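Local coordinates for non-toxic crystal protein (Bacillus thuringiensis, PDB 2D42) that is of unknown function but, as a non-toxic parasporal crystal protein, closely resembles beta-pore-forming toxins in structure, at residues G92-A105 with R117-Y130. Residues are numbered along the deposited sequence; the frame is centred on the assembly and turned at random.
Sequences GVTAGTNITGKYFA and RIAFEGAVTNENKY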
loop_
_atom_site.group_PDB
_atom_site.type_symbol
_atom_site.label_atom_id
_atom_site.label_comp_id
_atom_site.label_asym_id
_atom_site.label_seq_id
_atom_site.Cartn_x
_atom_site.Cartn_y
_atom_site.Cartn_z
ATOM N N GLY A 92 -2.246 -3.653 -13.184
ATOM C CA GLY A 92 -2.343 -4.781 -12.282
ATOM C C GLY A 92 -2.785 -6.079 -12.935
ATOM O O GLY A 92 -2.755 -6.234 -14.155
ATOM N N VAL A 93 -3.215 -7.018 -12.100
ATOM C CA VAL A 93 -3.648 -8.320 -12.575
ATOM C C VAL A 93 -4.675 -8.881 -11.603
ATOM O O VAL A 93 -4.701 -8.488 -10.437
ATOM C CB VAL A 93 -2.440 -9.284 -12.684
ATOM C CG1 VAL A 93 -1.780 -9.463 -11.311
ATOM C CG2 VAL A 93 -2.894 -10.634 -13.251
ATOM N N THR A 94 -5.531 -9.778 -12.086
ATOM C CA THR A 94 -6.552 -10.395 -11.238
ATOM C C THR A 94 -6.991 -11.758 -11.756
ATOM O O THR A 94 -6.967 -12.021 -12.962
ATOM C CB THR A 94 -7.817 -9.506 -11.122
ATOM O OG1 THR A 94 -8.745 -10.109 -10.211
ATOM C CG2 THR A 94 -8.485 -9.347 -12.474
ATOM N N ALA A 95 -7.398 -12.619 -10.830
ATOM C CA ALA A 95 -7.872 -13.948 -11.165
ATOM C C ALA A 95 -9.387 -13.950 -10.984
ATOM O O ALA A 95 -10.019 -15.008 -10.933
ATOM C CB ALA A 95 -7.226 -14.986 -10.248
ATOM N N GLY A 96 -9.964 -12.756 -10.880
ATOM C CA GLY A 96 -11.403 -12.653 -10.711
ATOM C C GLY A 96 -11.859 -12.287 -9.309
ATOM O O GLY A 96 -13.049 -12.068 -9.082
ATOM N N THR A 97 -10.927 -12.217 -8.365
ATOM C CA THR A 97 -11.267 -11.867 -6.983
ATOM C C THR A 97 -10.399 -10.716 -6.486
ATOM O O THR A 97 -9.179 -10.732 -6.661
ATOM C CB THR A 97 -11.053 -13.062 -6.032
ATOM O OG1 THR A 97 -11.865 -14.160 -6.456
ATOM C CG2 THR A 97 -11.429 -12.684 -4.600
ATOM N N ASN A 98 -11.013 -9.715 -5.866
ATOM C CA ASN A 98 -10.218 -8.601 -5.371
ATOM C C ASN A 98 -9.458 -9.004 -4.122
ATOM O O ASN A 98 -9.984 -9.703 -3.263
ATOM C CB ASN A 98 -11.092 -7.380 -5.103
ATOM C CG ASN A 98 -11.384 -6.601 -6.366
ATOM O OD1 ASN A 98 -10.483 -6.343 -7.167
ATOM N ND2 ASN A 98 -12.636 -6.215 -6.552
ATOM N N ILE A 99 -8.204 -8.582 -4.046
ATOM C CA ILE A 99 -7.359 -8.894 -2.899
ATOM C C ILE A 99 -6.719 -7.618 -2.371
ATOM O O ILE A 99 -6.023 -6.914 -3.099
ATOM C CB ILE A 99 -6.214 -9.844 -3.271
ATOM C CG1 ILE A 99 -6.754 -11.087 -3.973
ATOM C CG2 ILE A 99 -5.455 -10.250 -2.015
ATOM C CD1 ILE A 99 -5.664 -11.893 -4.642
ATOM N N THR A 100 -6.963 -7.320 -1.105
ATOM C CA THR A 100 -6.379 -6.143 -0.495
ATOM C C THR A 100 -5.097 -6.528 0.234
ATOM O O THR A 100 -5.109 -7.401 1.094
ATOM C CB THR A 100 -7.350 -5.505 0.498
ATOM O OG1 THR A 100 -8.481 -4.989 -0.216
ATOM C CG2 THR A 100 -6.671 -4.371 1.253
ATOM N N GLY A 101 -3.989 -5.893 -0.132
ATOM C CA GLY A 101 -2.725 -6.185 0.524
ATOM C C GLY A 101 -2.286 -5.076 1.473
ATOM O O GLY A 101 -2.685 -3.919 1.315
ATOM N N LYS A 102 -1.474 -5.429 2.465
ATOM C CA LYS A 102 -0.953 -4.461 3.433
ATOM C C LYS A 102 0.518 -4.277 3.068
ATOM O O LYS A 102 1.226 -5.263 2.863
ATOM C CB LYS A 102 -1.066 -5.015 4.854
ATOM C CG LYS A 102 -1.295 -3.967 5.938
ATOM C CD LYS A 102 -0.249 -2.855 5.921
ATOM C CE LYS A 102 -0.429 -1.925 7.114
ATOM N NZ LYS A 102 -1.833 -1.435 7.246
ATOM N N TYR A 103 0.978 -3.031 2.975
ATOM C CA TYR A 103 2.372 -2.764 2.596
ATOM C C TYR A 103 3.064 -1.732 3.496
ATOM O O TYR A 103 2.414 -1.039 4.276
ATOM C CB TYR A 103 2.427 -2.273 1.150
ATOM C CG TYR A 103 1.634 -3.111 0.169
ATOM C CD1 TYR A 103 2.108 -4.344 -0.278
ATOM C CD2 TYR A 103 0.410 -2.661 -0.323
ATOM C CE1 TYR A 103 1.384 -5.104 -1.196
ATOM C CE2 TYR A 103 -0.322 -3.414 -1.239
ATOM C CZ TYR A 103 0.172 -4.628 -1.674
ATOM O OH TYR A 103 -0.530 -5.341 -2.616
ATOM N N PHE A 104 4.388 -1.640 3.370
ATOM C CA PHE A 104 5.197 -0.710 4.160
ATOM C C PHE A 104 6.354 -0.157 3.331
ATOM O O PHE A 104 6.717 -0.715 2.296
ATOM C CB PHE A 104 5.762 -1.411 5.397
ATOM C CG PHE A 104 4.727 -1.733 6.438
ATOM C CD1 PHE A 104 4.404 -0.809 7.433
ATOM C CD2 PHE A 104 4.057 -2.956 6.415
ATOM C CE1 PHE A 104 3.431 -1.099 8.386
ATOM C CE2 PHE A 104 3.080 -3.255 7.367
ATOM C CZ PHE A 104 2.767 -2.322 8.354
ATOM N N ALA A 105 6.925 0.948 3.791
ATOM C CA ALA A 105 8.045 1.572 3.103
ATOM C C ALA A 105 8.757 2.524 4.056
ATOM O O ALA A 105 8.116 3.299 4.769
ATOM C CB ALA A 105 7.555 2.321 1.880
ATOM N N ARG A 117 8.547 5.426 8.529
ATOM C CA ARG A 117 8.043 4.185 7.936
ATOM C C ARG A 117 6.545 4.352 7.723
ATOM O O ARG A 117 5.808 4.543 8.680
ATOM C CB ARG A 117 8.286 2.992 8.872
ATOM C CG ARG A 117 8.074 1.624 8.204
ATOM C CD ARG A 117 8.198 0.461 9.201
ATOM N NE ARG A 117 6.905 0.153 9.805
ATOM C CZ ARG A 117 6.651 0.146 11.112
ATOM N NH1 ARG A 117 7.606 0.428 11.991
ATOM N NH2 ARG A 117 5.426 -0.139 11.538
ATOM N N ILE A 118 6.094 4.295 6.477
ATOM C CA ILE A 118 4.671 4.437 6.207
ATOM C C ILE A 118 4.050 3.060 6.006
ATOM O O ILE A 118 4.753 2.077 5.754
ATOM C CB ILE A 118 4.385 5.246 4.928
ATOM C CG1 ILE A 118 4.895 4.474 3.707
ATOM C CG2 ILE A 118 5.023 6.637 5.018
ATOM C CD1 ILE A 118 4.317 4.964 2.414
ATOM N N ALA A 119 2.728 3.010 6.117
ATOM C CA ALA A 119 1.972 1.782 5.928
ATOM C C ALA A 119 0.817 2.158 5.014
ATOM O O ALA A 119 0.269 3.267 5.113
ATOM C CB ALA A 119 1.439 1.265 7.267
ATOM N N PHE A 120 0.477 1.255 4.100
ATOM C CA PHE A 120 -0.627 1.492 3.187
ATOM C C PHE A 120 -1.262 0.192 2.716
ATOM O O PHE A 120 -0.684 -0.895 2.879
ATOM C CB PHE A 120 -0.163 2.345 1.994
ATOM C CG PHE A 120 0.890 1.698 1.119
ATOM C CD1 PHE A 120 0.533 1.085 -0.082
ATOM C CD2 PHE A 120 2.236 1.768 1.455
ATOM C CE1 PHE A 120 1.502 0.562 -0.938
ATOM C CE2 PHE A 120 3.217 1.247 0.609
ATOM C CZ PHE A 120 2.850 0.644 -0.594
ATOM N N GLU A 121 -2.473 0.301 2.177
ATOM C CA GLU A 121 -3.183 -0.863 1.665
ATOM C C GLU A 121 -3.518 -0.599 0.209
ATOM O O GLU A 121 -3.631 0.558 -0.222
ATOM C CB GLU A 121 -4.475 -1.119 2.446
ATOM C CG GLU A 121 -4.268 -1.519 3.887
ATOM C CD GLU A 121 -5.579 -1.826 4.597
ATOM O OE1 GLU A 121 -6.633 -1.335 4.146
ATOM O OE2 GLU A 121 -5.556 -2.545 5.616
ATOM N N GLY A 122 -3.679 -1.674 -0.550
ATOM C CA GLY A 122 -3.992 -1.530 -1.955
ATOM C C GLY A 122 -4.316 -2.872 -2.582
ATOM O O GLY A 122 -4.043 -3.927 -2.002
ATOM N N ALA A 123 -4.907 -2.827 -3.768
ATOM C CA ALA A 123 -5.279 -4.038 -4.480
ATOM C C ALA A 123 -4.670 -3.973 -5.868
ATOM O O ALA A 123 -4.857 -2.990 -6.588
ATOM C CB ALA A 123 -6.806 -4.140 -4.575
ATOM N N VAL A 124 -3.923 -5.007 -6.236
ATOM C CA VAL A 124 -3.308 -5.040 -7.559
ATOM C C VAL A 124 -4.371 -5.516 -8.545
ATOM O O VAL A 124 -4.156 -5.500 -9.755
ATOM C CB VAL A 124 -2.113 -6.035 -7.609
ATOM C CG1 VAL A 124 -2.618 -7.479 -7.472
ATOM C CG2 VAL A 124 -1.346 -5.859 -8.911
ATOM N N THR A 125 -5.522 -5.908 -8.003
ATOM C CA THR A 125 -6.626 -6.451 -8.791
ATOM C C THR A 125 -7.624 -5.477 -9.393
ATOM O O THR A 125 -8.513 -5.889 -10.141
ATOM C CB THR A 125 -7.421 -7.474 -7.966
ATOM O OG1 THR A 125 -7.930 -6.843 -6.786
ATOM C CG2 THR A 125 -6.527 -8.641 -7.568
ATOM N N ASN A 126 -7.500 -4.195 -9.067
ATOM C CA ASN A 126 -8.404 -3.204 -9.628
ATOM C C ASN A 126 -7.769 -1.816 -9.580
ATOM O O ASN A 126 -6.714 -1.625 -8.975
ATOM C CB ASN A 126 -9.744 -3.217 -8.879
ATOM C CG ASN A 126 -9.620 -2.726 -7.454
ATOM O OD1 ASN A 126 -9.241 -1.577 -7.215
ATOM N ND2 ASN A 126 -9.945 -3.591 -6.498
ATOM N N GLU A 127 -8.407 -0.845 -10.219
ATOM C CA GLU A 127 -7.857 0.498 -10.248
ATOM C C GLU A 127 -8.552 1.460 -9.302
ATOM O O GLU A 127 -8.486 2.672 -9.493
ATOM C CB GLU A 127 -7.903 1.047 -11.676
ATOM C CG GLU A 127 -7.079 0.240 -12.666
ATOM C CD GLU A 127 -7.166 0.781 -14.082
ATOM O OE1 GLU A 127 -6.891 1.982 -14.276
ATOM O OE2 GLU A 127 -7.499 0.008 -15.004
ATOM N N ASN A 128 -9.215 0.925 -8.278
ATOM C CA ASN A 128 -9.908 1.771 -7.320
ATOM C C ASN A 128 -8.930 2.352 -6.304
ATOM O O ASN A 128 -7.831 1.836 -6.101
ATOM C CB ASN A 128 -10.994 0.991 -6.565
ATOM C CG ASN A 128 -11.996 0.312 -7.494
ATOM O OD1 ASN A 128 -12.385 0.863 -8.521
ATOM N ND2 ASN A 128 -12.432 -0.888 -7.115
ATOM N N LYS A 129 -9.358 3.416 -5.643
ATOM C CA LYS A 129 -8.547 4.079 -4.639
ATOM C C LYS A 129 -8.758 3.394 -3.293
ATOM O O LYS A 129 -9.888 3.121 -2.898
ATOM C CB LYS A 129 -8.951 5.554 -4.569
ATOM C CG LYS A 129 -8.145 6.413 -3.626
ATOM C CD LYS A 129 -8.506 7.893 -3.823
ATOM C CE LYS A 129 -7.741 8.817 -2.872
ATOM N NZ LYS A 129 -8.087 8.609 -1.436
ATOM N N TYR A 130 -7.661 3.103 -2.603
ATOM C CA TYR A 130 -7.714 2.460 -1.298
ATOM C C TYR A 130 -7.054 3.346 -0.250
ATOM O O TYR A 130 -5.877 3.702 -0.378
ATOM C CB TYR A 130 -6.987 1.115 -1.338
ATOM C CG TYR A 130 -7.778 0.010 -1.988
ATOM C CD1 TYR A 130 -8.329 -1.015 -1.221
ATOM C CD2 TYR A 130 -7.966 -0.020 -3.366
ATOM C CE1 TYR A 130 -9.049 -2.051 -1.810
ATOM C CE2 TYR A 130 -8.685 -1.051 -3.968
ATOM C CZ TYR A 130 -9.222 -2.064 -3.179
ATOM O OH TYR A 130 -9.922 -3.093 -3.760
HETATM O O HOH W 1 -9.806 -5.415 -2.622
#
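Tyr103 lies against Phe120 on the buried face of an antiparallel beta hairpin, strands 101-109 and 114-122, within the elongated, strand-rich fold related to the aerolysin and epsilon-toxin pore formers. Three hydrogen-bonded pairs, Gly101 with Gly122, Tyr103 with Phe120 and Ala105 with Ile118, zip the strands together. The Phe120 ring, with CG set between the backbone N and carbonyl carbon (chi1 63°), swings toward the partner strand, and Tyr103 CB sits over its face, 3.6 Å from the centroid. The two rings themselves meet obliquely, planes 38° apart. Beyond them, Ile228 of strand 219-244 touches Phe120 and Ile118, while Leu40 and Ala42 of strand 36-43 pack on Tyr103.

The opposite face, carrying Lys102, Phe104, Ala119 and Glu121, is the more solvent-exposed one. Phe104 leans across the strand until its CE1 is 3.3 Å from Ala119 CB, and Arg117 brings NE to within 3.6 Å of Phe104 CD1, which lies at the guanidinium edge. The Lys102/Glu121 pair is loose: Lys102 NZ remains 4.2 Å from Glu121 OE2, too far for a salt bridge.

At the open end of the hairpin, the segment before strand 101-109 and the one after strand 114-122 run as loops, pinned by Thr125, whose OG1 accepts a hydrogen bond from Ile99 N and donates to a lone pair of Asn98 OD1 at 2.6 Å. A water bridges Thr100 OG1 and Tyr130 OH; separately, Tyr130 OH accepts a hydrogen bond from Asn126 ND2, whose amide stands nearly perpendicular to that of Asn98; the same ND2 donates a second hydrogen bond to Asn98 OD1 (2.9 Å), from above its carbonyl plane.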